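Local coordinates for protein lipopolysaccharide heptosyltransferase 2 (Escherichia coli, PDB 1PSW) that transfers the second heptose from ADP-L-glycero-beta-D-manno-heptose onto the heptosyl-Kdo2-lipid A module during assembly of the lipopolysaccharide inner core, at residues 207-211 with 212-216. Numbering follows the deposited sequence.
Sequences KQLID and EGYQV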
ATOM      1  N   LYS A 207     -11.184 -21.205   9.981  1.00 21.23           N
ATOM      2  CA  LYS A 207     -12.148 -22.183  10.486  1.00 22.16           C
ATOM      3  C   LYS A 207     -13.041 -21.534  11.531  1.00 22.94           C
ATOM      4  O   LYS A 207     -14.257 -21.740  11.550  1.00 21.74           O
ATOM      5  CB  LYS A 207     -11.432 -23.377  11.128  1.00 24.07           C
ATOM      6  CG  LYS A 207     -10.585 -24.172  10.173  1.00 26.73           C
ATOM      7  CD  LYS A 207      -9.889 -25.316  10.887  1.00 29.26           C
ATOM      8  CE  LYS A 207      -8.995 -26.067   9.924  1.00 31.92           C
ATOM      9  NZ  LYS A 207      -8.161 -27.098  10.595  1.00 33.10           N
ATOM     10  N   GLN A 208     -12.426 -20.754  12.411  1.00 22.86           N
ATOM     11  CA  GLN A 208     -13.155 -20.069  13.471  1.00 24.36           C
ATOM     12  C   GLN A 208     -14.137 -19.039  12.910  1.00 23.16           C
ATOM     13  O   GLN A 208     -15.260 -18.910  13.403  1.00 22.65           O
ATOM     14  CB  GLN A 208     -12.172 -19.360  14.402  1.00 26.79           C
ATOM     15  CG  GLN A 208     -11.192 -20.266  15.113  1.00 33.84           C
ATOM     16  CD  GLN A 208     -11.818 -21.017  16.264  1.00 38.55           C
ATOM     17  OE1 GLN A 208     -12.534 -22.003  16.070  1.00 40.38           O
ATOM     18  NE2 GLN A 208     -11.573 -20.537  17.478  1.00 41.90           N
ATOM     19  N   LEU A 209     -13.700 -18.296  11.896  1.00 20.50           N
ATOM     20  CA  LEU A 209     -14.539 -17.267  11.283  1.00 20.74           C
ATOM     21  C   LEU A 209     -15.702 -17.862  10.492  1.00 21.38           C
ATOM     22  O   LEU A 209     -16.828 -17.366  10.551  1.00 19.61           O
ATOM     23  CB  LEU A 209     -13.695 -16.357  10.379  1.00 20.86           C
ATOM     24  CG  LEU A 209     -12.765 -15.381  11.111  1.00 21.51           C
ATOM     25  CD1 LEU A 209     -11.832 -14.673  10.126  1.00 19.23           C
ATOM     26  CD2 LEU A 209     -13.608 -14.374  11.870  1.00 22.08           C
ATOM     27  N   ILE A 210     -15.425 -18.924   9.747  1.00 21.85           N
ATOM     28  CA  ILE A 210     -16.459 -19.586   8.967  1.00 23.75           C
ATOM     29  C   ILE A 210     -17.498 -20.151   9.928  1.00 27.04           C
ATOM     30  O   ILE A 210     -18.696 -20.181   9.634  1.00 26.98           O
ATOM     31  CB  ILE A 210     -15.848 -20.711   8.121  1.00 23.71           C
ATOM     32  CG1 ILE A 210     -14.972 -20.085   7.030  1.00 21.01           C
ATOM     33  CG2 ILE A 210     -16.945 -21.591   7.533  1.00 24.19           C
ATOM     34  CD1 ILE A 210     -14.128 -21.070   6.268  1.00 22.02           C
ATOM     35  N   ASP A 211     -17.038 -20.584  11.095  1.00 28.09           N
ATOM     36  CA  ASP A 211     -17.948 -21.129  12.083  1.00 31.32           C
ATOM     37  C   ASP A 211     -18.812 -20.019  12.686  1.00 30.96           C
ATOM     38  O   ASP A 211     -19.899 -20.291  13.194  1.00 31.51           O
ATOM     39  CB  ASP A 211     -17.172 -21.854  13.181  1.00 34.78           C
ATOM     40  CG  ASP A 211     -18.085 -22.504  14.199  1.00 40.76           C
ATOM     41  OD1 ASP A 211     -18.919 -23.347  13.800  1.00 43.45           O
ATOM     42  OD2 ASP A 211     -17.972 -22.172  15.399  1.00 43.08           O
ATOM     43  N   GLU A 212     -18.331 -18.776  12.628  1.00 29.00           N
ATOM     44  CA  GLU A 212     -19.083 -17.635  13.151  1.00 27.34           C
ATOM     45  C   GLU A 212     -20.060 -17.069  12.124  1.00 26.06           C
ATOM     46  O   GLU A 212     -20.779 -16.111  12.408  1.00 26.99           O
ATOM     47  CB  GLU A 212     -18.150 -16.506  13.596  1.00 27.78           C
ATOM     48  CG  GLU A 212     -17.327 -16.805  14.824  1.00 30.51           C
ATOM     49  CD  GLU A 212     -16.552 -15.593  15.316  1.00 31.55           C
ATOM     50  OE1 GLU A 212     -16.590 -14.531  14.658  1.00 30.97           O
ATOM     51  OE2 GLU A 212     -15.899 -15.699  16.374  1.00 33.80           O
ATOM     52  N   GLY A 213     -20.071 -17.634  10.922  1.00 25.99           N
ATOM     53  CA  GLY A 213     -20.986 -17.155   9.899  1.00 24.75           C
ATOM     54  C   GLY A 213     -20.364 -16.271   8.828  1.00 24.22           C
ATOM     55  O   GLY A 213     -21.081 -15.688   8.019  1.00 23.58           O
ATOM     56  N   TYR A 214     -19.039 -16.172   8.815  1.00 23.00           N
ATOM     57  CA  TYR A 214     -18.336 -15.364   7.824  1.00 22.83           C
ATOM     58  C   TYR A 214     -17.762 -16.246   6.717  1.00 22.73           C
ATOM     59  O   TYR A 214     -17.750 -17.472   6.828  1.00 22.86           O
ATOM     60  CB  TYR A 214     -17.177 -14.601   8.494  1.00 22.00           C
ATOM     61  CG  TYR A 214     -17.603 -13.497   9.436  1.00 23.83           C
ATOM     62  CD1 TYR A 214     -17.916 -12.224   8.951  1.00 22.53           C
ATOM     63  CD2 TYR A 214     -17.714 -13.727  10.812  1.00 23.47           C
ATOM     64  CE1 TYR A 214     -18.333 -11.209   9.810  1.00 25.45           C
ATOM     65  CE2 TYR A 214     -18.130 -12.715  11.678  1.00 25.23           C
ATOM     66  CZ  TYR A 214     -18.438 -11.464  11.170  1.00 25.46           C
ATOM     67  OH  TYR A 214     -18.861 -10.463  12.012  1.00 27.91           O
ATOM     68  N   GLN A 215     -17.315 -15.614   5.634  1.00 20.66           N
ATOM     69  CA  GLN A 215     -16.646 -16.327   4.555  1.00 21.40           C
ATOM     70  C   GLN A 215     -15.293 -15.625   4.478  1.00 20.56           C
ATOM     71  O   GLN A 215     -15.172 -14.462   4.867  1.00 19.49           O
ATOM     72  CB  GLN A 215     -17.404 -16.221   3.227  1.00 23.68           C
ATOM     73  CG  GLN A 215     -17.495 -14.834   2.614  1.00 23.20           C
ATOM     74  CD  GLN A 215     -18.107 -14.876   1.224  1.00 25.37           C
ATOM     75  OE1 GLN A 215     -17.540 -15.475   0.309  1.00 27.45           O
ATOM     76  NE2 GLN A 215     -19.270 -14.251   1.062  1.00 22.53           N
ATOM     77  N   VAL A 216     -14.276 -16.325   3.993  1.00 19.83           N
ATOM     78  CA  VAL A 216     -12.933 -15.762   3.925  1.00 18.88           C
ATOM     79  C   VAL A 216     -12.440 -15.625   2.488  1.00 19.49           C
ATOM     80  O   VAL A 216     -12.766 -16.439   1.620  1.00 19.20           O
ATOM     81  CB  VAL A 216     -11.950 -16.649   4.747  1.00 18.90           C
ATOM     82  CG1 VAL A 216     -10.514 -16.158   4.604  1.00 18.43           C
ATOM     83  CG2 VAL A 216     -12.373 -16.638   6.212  1.00 19.72           C
TER
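Gln208 O takes a weak hydrogen bond from Glu212 N, and Glu212 CG lies 3.3 Å from that same Gln208 O. Leu209 O is the busier acceptor: Glu212 N (2.9 Å) comes from above the carbonyl plane. Tyr214 N reaches Leu209 O from the opposite face, with a straighter N-H...O angle of 159°. The same oxygen lies in plane at the edge of the Tyr214 ring. Chi1 of -73° brings the Leu209 branch beside its backbone N; CD2 is the methyl that meets Tyr214 CD2 (4.3 Å) and Glu212 OE1. Were Glu212 cut back to an alanine, Asn340 ND2 would probably lose the carboxylate oxygen OE2 it now bonds to, and Leu209 CD2 its contact with OE1. Ile210 O accepts Gly213 N at 3.2 Å, and Ile210 CA donates a nearly linear C-H...O contact to Tyr214 O. The bonds from Tyr214 N and Gly213 N, with the positive phi of Gly213, make a Schellman motif at the C-terminal end of helix 199-211. Val216 CG2 packs against Leu209 CB and Ile210 CG1. The turn thus joins helix to strand 215-218 in a beta-alpha-beta unit of the C-terminal Rossmann-like domain of the GT-B fold, with Leu209 and Val216 against strand 182-186 and Glu212 and Tyr214 against helix 332-347.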